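Local coordinates for protein beta-glucosidase (Chaetomella raphigera, PDB 6JXG) that probably hydrolyses terminal, non-reducing beta-D-glucosyl residues with release of beta-D-glucose, as a family 3 glycoside hydrolase in cellulose degradation, at residues A[479-484]-A[501-506]; A[224-229]-A[601-606]; A[636-641]-A[691-696]; A[82-87]-A[651-656]. One frame throughout, in Å; residues are numbered along the deposited sequence.

Contact 1 (A[479-484]-A[501-506])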
# COMPACT_ATOMS: atom_id res chain seq x y z
N VAL A 479 10.69 23.72 -1.23
CA VAL A 479 10.91 22.49 -1.99
C VAL A 479 9.67 21.59 -1.91
O VAL A 479 9.27 21.19 -0.85
CB VAL A 479 12.15 21.71 -1.52
CG1 VAL A 479 12.37 20.45 -2.33
CG2 VAL A 479 13.38 22.59 -1.56
N VAL A 480 9.10 21.27 -3.07
CA VAL A 480 8.04 20.23 -3.21
C VAL A 480 8.63 18.97 -3.77
O VAL A 480 9.20 19.01 -4.87
CB VAL A 480 6.90 20.72 -4.10
CG1 VAL A 480 5.85 19.62 -4.30
CG2 VAL A 480 6.30 21.93 -3.45
N ILE A 481 8.42 17.83 -3.08
CA ILE A 481 8.99 16.60 -3.47
C ILE A 481 7.89 15.60 -3.74
O ILE A 481 7.10 15.33 -2.82
CB ILE A 481 9.91 16.04 -2.40
CG1 ILE A 481 11.01 17.01 -2.04
CG2 ILE A 481 10.57 14.74 -2.85
CD1 ILE A 481 12.00 16.44 -1.01
N ASN A 482 7.84 15.08 -4.98
CA ASN A 482 6.93 13.97 -5.33
C ASN A 482 7.78 12.69 -5.47
O ASN A 482 8.43 12.49 -6.49
CB ASN A 482 6.17 14.31 -6.62
CG ASN A 482 5.11 15.35 -6.42
OD1 ASN A 482 4.01 15.08 -5.82
ND2 ASN A 482 5.38 16.55 -6.88
N SER A 483 7.76 11.81 -4.44
CA SER A 483 8.59 10.64 -4.42
C SER A 483 7.85 9.41 -3.98
O SER A 483 6.98 9.47 -3.09
CB SER A 483 9.76 10.84 -3.44
OG SER A 483 10.56 9.68 -3.24
N VAL A 484 8.23 8.30 -4.61
CA VAL A 484 7.73 6.95 -4.29
C VAL A 484 8.19 6.41 -2.97
O VAL A 484 7.66 5.40 -2.51
CB VAL A 484 8.09 5.95 -5.40
CG1 VAL A 484 7.40 6.38 -6.67
CG2 VAL A 484 9.62 5.86 -5.65
N ILE A 501 9.95 22.30 3.23
CA ILE A 501 10.02 21.11 2.42
C ILE A 501 8.66 20.39 2.57
O ILE A 501 8.25 20.03 3.68
CB ILE A 501 11.17 20.19 2.84
CG1 ILE A 501 12.51 20.90 2.70
CG2 ILE A 501 11.21 18.96 1.97
CD1 ILE A 501 13.63 20.03 3.18
N VAL A 502 7.97 20.23 1.44
CA VAL A 502 6.69 19.54 1.38
C VAL A 502 6.86 18.18 0.74
O VAL A 502 7.20 18.10 -0.42
CB VAL A 502 5.74 20.37 0.54
CG1 VAL A 502 4.41 19.67 0.45
CG2 VAL A 502 5.71 21.82 1.09
N TRP A 503 6.70 17.10 1.53
CA TRP A 503 6.78 15.74 1.04
C TRP A 503 5.37 15.38 0.52
O TRP A 503 4.48 14.92 1.27
CB TRP A 503 7.24 14.85 2.18
CG TRP A 503 7.58 13.53 1.83
CD1 TRP A 503 6.77 12.44 1.98
CD2 TRP A 503 8.83 13.06 1.34
NE1 TRP A 503 7.43 11.33 1.54
CE2 TRP A 503 8.71 11.67 1.16
CE3 TRP A 503 10.03 13.67 1.01
CZ2 TRP A 503 9.72 10.91 0.65
CZ3 TRP A 503 11.04 12.91 0.48
CH2 TRP A 503 10.89 11.54 0.31
N ALA A 504 5.18 15.59 -0.77
CA ALA A 504 3.82 15.57 -1.34
C ALA A 504 3.41 14.18 -1.82
O ALA A 504 2.23 13.95 -2.11
CB ALA A 504 3.77 16.53 -2.51
N GLY A 505 4.39 13.27 -1.93
CA GLY A 505 4.16 11.89 -2.33
C GLY A 505 3.79 11.70 -3.78
O GLY A 505 4.19 12.50 -4.62
N VAL A 506 2.97 10.67 -4.06
CA VAL A 506 2.62 10.25 -5.39
C VAL A 506 1.13 9.89 -5.34
O VAL A 506 0.72 8.89 -4.78
CB VAL A 506 3.51 9.11 -5.94
CG1 VAL A 506 4.87 9.67 -6.32
CG2 VAL A 506 3.78 8.07 -4.86
O HOH W 1 7.34 12.72 -1.57

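Contact 2 (A[224-229]-A[601-606])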
# COMPACT_ATOMS: atom_id res chain seq x y z
N ASP A 224 -6.58 -20.19 8.33
CA ASP A 224 -7.91 -20.64 8.01
C ASP A 224 -8.58 -19.84 6.90
O ASP A 224 -9.79 -19.58 6.93
CB ASP A 224 -8.73 -20.62 9.28
CG ASP A 224 -9.94 -21.55 9.23
OD1 ASP A 224 -10.93 -21.20 9.90
OD2 ASP A 224 -9.92 -22.53 8.46
N PHE A 225 -7.78 -19.51 5.89
CA PHE A 225 -8.26 -18.74 4.79
C PHE A 225 -9.28 -19.57 3.99
O PHE A 225 -9.00 -20.73 3.58
CB PHE A 225 -7.05 -18.39 3.93
CG PHE A 225 -7.39 -17.70 2.63
CD1 PHE A 225 -8.13 -16.51 2.60
CD2 PHE A 225 -6.89 -18.20 1.42
CE1 PHE A 225 -8.39 -15.86 1.37
CE2 PHE A 225 -7.23 -17.57 0.21
CZ PHE A 225 -7.94 -16.41 0.20
N GLN A 226 -10.45 -18.98 3.74
CA GLN A 226 -11.55 -19.67 3.07
C GLN A 226 -11.68 -19.37 1.57
O GLN A 226 -12.36 -20.13 0.86
CB GLN A 226 -12.88 -19.36 3.76
CG GLN A 226 -12.95 -19.76 5.23
CD GLN A 226 -12.89 -21.25 5.37
OE1 GLN A 226 -13.68 -21.97 4.72
NE2 GLN A 226 -11.95 -21.74 6.17
N GLY A 227 -10.98 -18.33 1.06
CA GLY A 227 -10.93 -18.05 -0.34
C GLY A 227 -9.92 -18.86 -1.15
O GLY A 227 -9.48 -19.98 -0.78
N PHE A 228 -9.47 -18.26 -2.23
CA PHE A 228 -8.70 -18.94 -3.21
C PHE A 228 -7.39 -18.19 -3.46
O PHE A 228 -7.31 -16.98 -3.27
CB PHE A 228 -9.45 -19.19 -4.50
CG PHE A 228 -9.68 -18.00 -5.31
CD1 PHE A 228 -8.81 -17.66 -6.34
CD2 PHE A 228 -10.85 -17.22 -5.11
CE1 PHE A 228 -9.04 -16.55 -7.12
CE2 PHE A 228 -11.10 -16.14 -5.90
CZ PHE A 228 -10.22 -15.79 -6.95
N VAL A 229 -6.37 -18.96 -3.79
CA VAL A 229 -5.03 -18.45 -4.15
C VAL A 229 -4.83 -18.44 -5.64
O VAL A 229 -5.05 -19.43 -6.30
CB VAL A 229 -3.93 -19.30 -3.48
CG1 VAL A 229 -2.58 -18.68 -3.84
CG2 VAL A 229 -4.13 -19.27 -1.95
N LEU A 601 -10.48 -21.71 15.81
CA LEU A 601 -9.90 -21.22 14.57
C LEU A 601 -10.98 -20.55 13.70
O LEU A 601 -12.08 -21.09 13.50
CB LEU A 601 -9.31 -22.43 13.80
CG LEU A 601 -7.99 -22.22 13.08
CD1 LEU A 601 -7.85 -20.81 12.56
CD2 LEU A 601 -6.83 -22.47 14.02
N ALA A 602 -10.67 -19.36 13.19
CA ALA A 602 -11.52 -18.66 12.21
C ALA A 602 -10.56 -17.98 11.22
O ALA A 602 -9.37 -17.86 11.49
CB ALA A 602 -12.38 -17.63 12.88
N PRO A 603 -11.08 -17.46 10.09
CA PRO A 603 -10.10 -16.77 9.21
C PRO A 603 -9.38 -15.69 9.98
O PRO A 603 -10.03 -14.92 10.69
CB PRO A 603 -10.98 -16.20 8.09
CG PRO A 603 -12.08 -17.18 8.02
CD PRO A 603 -12.37 -17.63 9.44
N GLY A 604 -8.06 -15.68 9.85
CA GLY A 604 -7.19 -14.79 10.54
C GLY A 604 -6.45 -15.46 11.67
O GLY A 604 -5.46 -14.89 12.17
N GLY A 605 -6.87 -16.66 12.09
CA GLY A 605 -6.17 -17.34 13.18
C GLY A 605 -7.12 -17.57 14.32
O GLY A 605 -8.33 -17.39 14.15
N PRO A 606 -6.61 -18.04 15.48
CA PRO A 606 -7.46 -18.24 16.64
C PRO A 606 -8.25 -16.98 16.92
O PRO A 606 -7.66 -15.88 16.96
CB PRO A 606 -6.45 -18.50 17.77
CG PRO A 606 -5.22 -19.01 17.08
CD PRO A 606 -5.27 -18.61 15.64

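Contact 3 (A[636-641]-A[691-696])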
# COMPACT_ATOMS: atom_id res chain seq x y z
N ILE A 636 3.95 0.47 21.68
CA ILE A 636 3.99 -0.44 22.82
C ILE A 636 5.37 -1.06 22.95
O ILE A 636 6.00 -1.44 21.95
CB ILE A 636 2.92 -1.49 22.67
CG1 ILE A 636 1.58 -0.73 22.83
CG2 ILE A 636 3.11 -2.63 23.65
CD1 ILE A 636 0.39 -1.59 23.01
N GLY A 637 5.85 -1.14 24.19
CA GLY A 637 7.10 -1.82 24.49
C GLY A 637 6.73 -3.05 25.26
O GLY A 637 5.88 -2.98 26.14
N LEU A 638 7.26 -4.20 24.88
CA LEU A 638 6.89 -5.43 25.56
C LEU A 638 7.67 -5.62 26.85
O LEU A 638 8.78 -5.16 26.98
CB LEU A 638 7.22 -6.61 24.65
CG LEU A 638 6.21 -7.25 23.75
CD1 LEU A 638 4.82 -6.59 23.57
CD2 LEU A 638 6.93 -7.60 22.47
N PRO A 639 7.09 -6.35 27.81
CA PRO A 639 7.83 -6.62 29.05
C PRO A 639 9.11 -7.46 28.86
O PRO A 639 9.28 -8.18 27.82
CB PRO A 639 6.82 -7.38 29.90
CG PRO A 639 5.91 -7.99 28.96
CD PRO A 639 5.83 -7.09 27.73
N GLY A 640 10.00 -7.42 29.87
CA GLY A 640 11.21 -8.25 29.87
C GLY A 640 10.93 -9.75 29.82
O GLY A 640 11.76 -10.48 29.35
N SER A 641 9.72 -10.20 30.19
CA SER A 641 9.33 -11.63 30.00
C SER A 641 9.32 -12.11 28.53
O SER A 641 9.56 -13.27 28.26
CB SER A 641 7.99 -11.97 30.66
OG SER A 641 6.92 -11.17 30.20
N GLY A 691 4.95 -8.64 34.42
CA GLY A 691 5.60 -7.45 33.97
C GLY A 691 4.46 -6.60 33.46
O GLY A 691 3.27 -6.76 33.85
N GLU A 692 4.80 -5.68 32.57
CA GLU A 692 3.90 -4.67 32.21
C GLU A 692 4.30 -4.26 30.82
O GLU A 692 5.50 -4.31 30.45
CB GLU A 692 4.04 -3.49 33.16
CG GLU A 692 5.37 -2.75 33.08
CD GLU A 692 5.40 -1.55 34.02
OE1 GLU A 692 5.99 -0.49 33.68
OE2 GLU A 692 4.78 -1.63 35.09
N PHE A 693 3.30 -3.89 30.06
CA PHE A 693 3.56 -3.30 28.74
C PHE A 693 3.88 -1.86 28.93
O PHE A 693 3.26 -1.20 29.75
CB PHE A 693 2.31 -3.44 27.86
CG PHE A 693 1.92 -4.87 27.62
CD1 PHE A 693 2.51 -5.62 26.62
CD2 PHE A 693 0.90 -5.48 28.38
CE1 PHE A 693 2.14 -6.94 26.36
CE2 PHE A 693 0.52 -6.81 28.11
CZ PHE A 693 1.17 -7.54 27.14
N SER A 694 4.83 -1.33 28.17
CA SER A 694 5.04 0.09 28.16
C SER A 694 4.20 0.75 27.05
O SER A 694 4.16 0.24 25.95
CB SER A 694 6.50 0.37 27.92
OG SER A 694 7.19 -0.09 29.00
N LEU A 695 3.50 1.82 27.38
CA LEU A 695 2.64 2.56 26.46
C LEU A 695 3.26 3.95 26.20
O LEU A 695 3.56 4.64 27.14
CB LEU A 695 1.34 2.80 27.15
CG LEU A 695 0.63 1.55 27.66
CD1 LEU A 695 -0.69 1.84 28.36
CD2 LEU A 695 0.43 0.60 26.51
N TYR A 696 3.45 4.32 24.92
CA TYR A 696 4.05 5.57 24.52
C TYR A 696 3.09 6.23 23.60
O TYR A 696 2.78 5.64 22.56
CB TYR A 696 5.41 5.40 23.86
CG TYR A 696 6.35 4.62 24.69
CD1 TYR A 696 6.83 5.14 25.91
CD2 TYR A 696 6.76 3.38 24.32
CE1 TYR A 696 7.71 4.43 26.69
CE2 TYR A 696 7.63 2.65 25.13
CZ TYR A 696 8.10 3.19 26.28
OH TYR A 696 8.94 2.48 27.05

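Contact 4 (A[82-87]-A[651-656])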
# COMPACT_ATOMS: atom_id res chain seq x y z
N TRP A 82 -2.94 8.32 7.29
CA TRP A 82 -3.22 7.69 8.56
C TRP A 82 -4.73 7.82 8.93
O TRP A 82 -5.09 7.98 10.10
CB TRP A 82 -2.38 8.28 9.69
CG TRP A 82 -0.94 8.03 9.58
CD1 TRP A 82 -0.10 8.52 8.62
CD2 TRP A 82 -0.11 7.29 10.50
NE1 TRP A 82 1.19 8.07 8.84
CE2 TRP A 82 1.23 7.32 9.98
CE3 TRP A 82 -0.35 6.60 11.69
CZ2 TRP A 82 2.30 6.70 10.61
CZ3 TRP A 82 0.74 6.00 12.33
CH2 TRP A 82 2.04 6.06 11.78
N ASP A 83 -5.58 7.84 7.89
CA ASP A 83 -7.03 8.18 8.05
C ASP A 83 -7.89 6.99 7.59
O ASP A 83 -8.07 6.82 6.42
CB ASP A 83 -7.36 9.47 7.30
CG ASP A 83 -8.79 9.92 7.56
OD1 ASP A 83 -9.59 9.06 7.98
OD2 ASP A 83 -9.04 11.12 7.42
N ILE A 84 -8.30 6.11 8.52
CA ILE A 84 -9.02 4.92 8.08
C ILE A 84 -10.30 5.16 7.28
O ILE A 84 -10.71 4.31 6.51
CB ILE A 84 -9.34 3.95 9.25
CG1 ILE A 84 -10.19 4.62 10.32
CG2 ILE A 84 -8.05 3.34 9.72
CD1 ILE A 84 -10.53 3.79 11.54
N SER A 85 -10.91 6.32 7.49
CA SER A 85 -12.09 6.71 6.77
C SER A 85 -11.77 6.98 5.31
O SER A 85 -12.51 6.53 4.43
CB SER A 85 -12.73 7.91 7.39
OG SER A 85 -13.99 8.11 6.72
N LEU A 86 -10.64 7.64 5.03
CA LEU A 86 -10.27 7.87 3.64
C LEU A 86 -9.83 6.57 3.00
O LEU A 86 -10.07 6.37 1.81
CB LEU A 86 -9.14 8.91 3.56
CG LEU A 86 -9.60 10.31 3.89
CD1 LEU A 86 -8.41 11.24 3.83
CD2 LEU A 86 -10.74 10.77 2.96
N ILE A 87 -9.13 5.70 3.78
CA ILE A 87 -8.64 4.47 3.26
C ILE A 87 -9.86 3.63 2.82
O ILE A 87 -9.86 3.06 1.70
CB ILE A 87 -7.84 3.70 4.32
CG1 ILE A 87 -6.62 4.52 4.70
CG2 ILE A 87 -7.43 2.35 3.72
CD1 ILE A 87 -5.73 4.01 5.83
N ARG A 651 0.95 0.33 17.68
CA ARG A 651 -0.26 -0.48 17.91
C ARG A 651 -1.56 0.30 17.97
O ARG A 651 -2.63 -0.25 18.35
CB ARG A 651 -0.08 -1.38 19.16
CG ARG A 651 1.06 -2.38 19.08
CD ARG A 651 0.88 -3.44 18.00
NE ARG A 651 1.71 -4.61 18.19
CZ ARG A 651 2.54 -5.15 17.30
NH1 ARG A 651 2.71 -4.61 16.08
NH2 ARG A 651 3.21 -6.21 17.63
N GLY A 652 -1.52 1.55 17.55
CA GLY A 652 -2.74 2.36 17.52
C GLY A 652 -2.47 3.70 16.86
O GLY A 652 -1.36 4.20 16.94
N PHE A 653 -3.47 4.24 16.21
CA PHE A 653 -3.40 5.61 15.73
C PHE A 653 -4.78 6.12 15.58
O PHE A 653 -5.72 5.33 15.34
CB PHE A 653 -2.60 5.72 14.41
CG PHE A 653 -3.14 4.88 13.27
CD1 PHE A 653 -2.79 3.55 13.13
CD2 PHE A 653 -3.99 5.44 12.33
CE1 PHE A 653 -3.32 2.79 12.11
CE2 PHE A 653 -4.50 4.71 11.27
CZ PHE A 653 -4.13 3.37 11.12
N ASP A 654 -4.95 7.42 15.70
CA ASP A 654 -6.29 8.02 15.65
C ASP A 654 -6.12 9.47 15.20
O ASP A 654 -5.35 10.21 15.78
CB ASP A 654 -6.96 7.92 17.05
CG ASP A 654 -8.44 8.32 17.05
OD1 ASP A 654 -9.04 8.38 15.91
OD2 ASP A 654 -8.98 8.59 18.16
N LYS A 655 -6.84 9.90 14.17
CA LYS A 655 -6.61 11.20 13.58
C LYS A 655 -7.74 12.14 14.04
O LYS A 655 -8.91 11.80 13.82
CB LYS A 655 -6.56 11.06 12.05
CG LYS A 655 -6.11 12.35 11.31
CD LYS A 655 -5.79 12.09 9.86
CE LYS A 655 -4.93 13.19 9.24
NZ LYS A 655 -4.65 12.95 7.80
N ILE A 656 -7.41 13.28 14.63
CA ILE A 656 -8.42 14.17 15.20
C ILE A 656 -8.28 15.56 14.65
O ILE A 656 -7.21 16.14 14.57
CB ILE A 656 -8.35 14.18 16.74
CG1 ILE A 656 -9.47 14.99 17.35
CG2 ILE A 656 -7.00 14.62 17.26
CD1 ILE A 656 -9.62 14.78 18.85
O HOH W 2 -7.32 13.08 6.76

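Contact 1 (A[479-484]-A[501-506])
Ile481 O is the best-held polar atom here, gripped twice: Ala504 N donates to it from 2.8 Å, nearly along the C=O axis, and a water donates a second hydrogen bond to it. That water in turn accepts from Ser483 N and Gly505 N, each 3.0 Å from the water oxygen, so it bridges the two segments where Ala504 and Gly505 turn out of strand geometry. It also sits 3.1 Å above the indole plane of Trp503, over its centre. Upstream the pairing is regular. Val502 N donates to Val479 O at 2.8 Å, and Ile481 N to Val502 O at 2.9 Å, both almost straight. Trp503, with CG anti to the backbone N (chi1 -170°), crosses Ile481 obliquely, and CZ3 lies 3.8 Å from Ile481 CG2. The same ring touches Ser483 CB further along, while NE1 bonds to Tyr531. On the other face, Val480 CG1 meets Ala504 CB. Asn482 OD1 stands only 2.9 Å from Gly505 O; two acceptors this close should repel, while Asn482 ND2 is hydrogen-bonded to Asp358 OD2. Everything here is buried, with strands 335-339 and 431-438 flanking the pair. Strand 477-483, helix 490-493 and strand 498-503 thus form a parallel beta-alpha-beta crossover in the mixed sheet of the family 3 C-terminal domain.

Contact 2 (A[224-229]-A[601-606])
Van der Waals packing does nearly all the work between 224-229 and 601-606, and no hydrogen bond joins the two segments. Leu601 crosses Asp224 obliquely and sets CD1 only 3.4 Å from Asp224 CB, a tight touch. Pro603 lays its ring beside the backbone, with CG 3.5 Å from Asp224 O, and the same CG lies 3.9 Å from Gln226 CG. The carboxylate, with CG anti to the backbone N (chi1 -157°), leans over the start of the turn, OD1 coming 3.5 Å from Ala602 CA.

Polar bonds run within each segment or to residues beyond the two. Gln226 NE2, on a chain bent at chi2, donates to Asp224 O at 3.1 Å from well above the carbonyl plane, while Gln226 OE1 is taken by Gly2 N. In the other segment Gly605 N donates to Ala602 O at 2.8 Å, closing a type II turn. Asp224 OD1 lies close to the carboxylate of Asp3, which could raise the affinity of one of them for a proton. An alanine at Asp224 would lose the carboxylate that packs on Ala602 and Pro603, and would probably loosen the seat of the turn.

Asp224, with positive phi, follows helix 214-222 on the way to strand 228-231, and the short hairpin 601-606 packs against this link, with Gly604 backbone-bonded to Leu223 and Pro603 also touching Ile190 of helix 184-191.

Contact 3 (A[636-641]-A[691-696])
This is an antiparallel strand pairing inside the fibronectin type III-like domain, where the end of strand 628-637 lies against the start of strand 692-698. Gly637 and Ser694 form its hydrogen-bonded pair: Gly637 N donates to Ser694 O at 2.8 Å, and Ser694 N returns the bond to Gly637 O, also at 2.8 Å. Each N-H lies in the plane of the carbonyl it meets, on a lone pair. A side chain at Gly637 would press against Ser694 CB, so the lack of one suits this position. Next along comes the non-hydrogen-bonded pair Ile636 and Leu695, whose side chains run side by side, with Ile636 CG1 4.1 Å from Leu695 CD2. These two strands are the central ones of a four-stranded antiparallel sheet, flanked by 649-658 and 704-711, consistent with the beta-sandwich of such domains. Beyond Gly637 the chain leaves the strand, and side chains take over. Phe693, with CG anti to the carbonyl carbon (chi1 -61°), meets Leu638 CD1 at the edge of its ring, in plane and 3.9 Å from CE1. Pro639 lies alongside, CD 3.8 Å from Phe693 CD1, and its CB packs 3.4 Å from Glu692 O. Having no N-H, Pro639 cannot donate the next bond of the pairing; Glu692 N is buried with no partner in the model. At the far end Ser641 OG bonds to Ser690 O.

Contact 4 (A[82-87]-A[651-656])
An interface between two domains is formed here: the N-cap of helix 84-100, in the TIM-barrel-type N-terminal domain, rests on strand 649-658 of the fibronectin type III-like domain. Its centre is a T-shaped aromatic pair. The six-membered ring of Trp82 turns its edge to the face of Phe653, with centroids 5.4 Å apart and planes at 86°; the edge atom CE3 comes 3.6 Å from Phe653 CG. Phe653 CG takes the crowded position between backbone N and carbonyl carbon (chi1 58°), and this brings the ring against the tryptophan. Trp82 O approaches the edge of the same ring, 3.5 Å from Phe653 CE2, and Ile84 CG2 touches that carbon too, obliquely, at 4.1 Å. Trp82 NE1 is held by Lys528 O. An alanine at Phe653 would remove the face that receives Trp82, and would probably leave the tryptophan edge and Ile84 poorly packed against the strand.

Beside the rings, the extended Lys655 chain crosses Asp83 at about a right angle, CD 4.0 Å from Asp83 CB. Its NZ bonds to Thr81 O and Ser526 OG, and donates to a water at 2.9 Å, which donates to Asp83 OD2 at 2.7 Å. Asp83 OD1, meanwhile, accepts weakly from Ser85 N and Leu86 N as the N-cap. With a lysine nearby and a helix start beside it, Asp83 is likely to stay charged; its carboxylate and the Lys655 amine are not in direct contact but are bridged by the water.

How the contacts relate
Contact 1 is fully buried core, contact 2 is largely buried though its Leu601 is exposed, contact 3 is partly buried and contact 4 lies at the surface. Contacts 1 and 3 are strand pairings within single domains, parallel in the first and antiparallel in the second, and rest on backbone hydrogen bonds. Contacts 2 and 4 instead join parts of the chain far apart in sequence by side-chain packing, and no direct hydrogen bond joins the two segments of either. Only contacts 3 and 4 touch: Ile636 CD1 packs 3.9 Å from Arg651 CB, since strands 628-637 and 649-658 are neighbours in one sheet. Contacts 1 and 2 both nest inside the chain loop closed by contact 4.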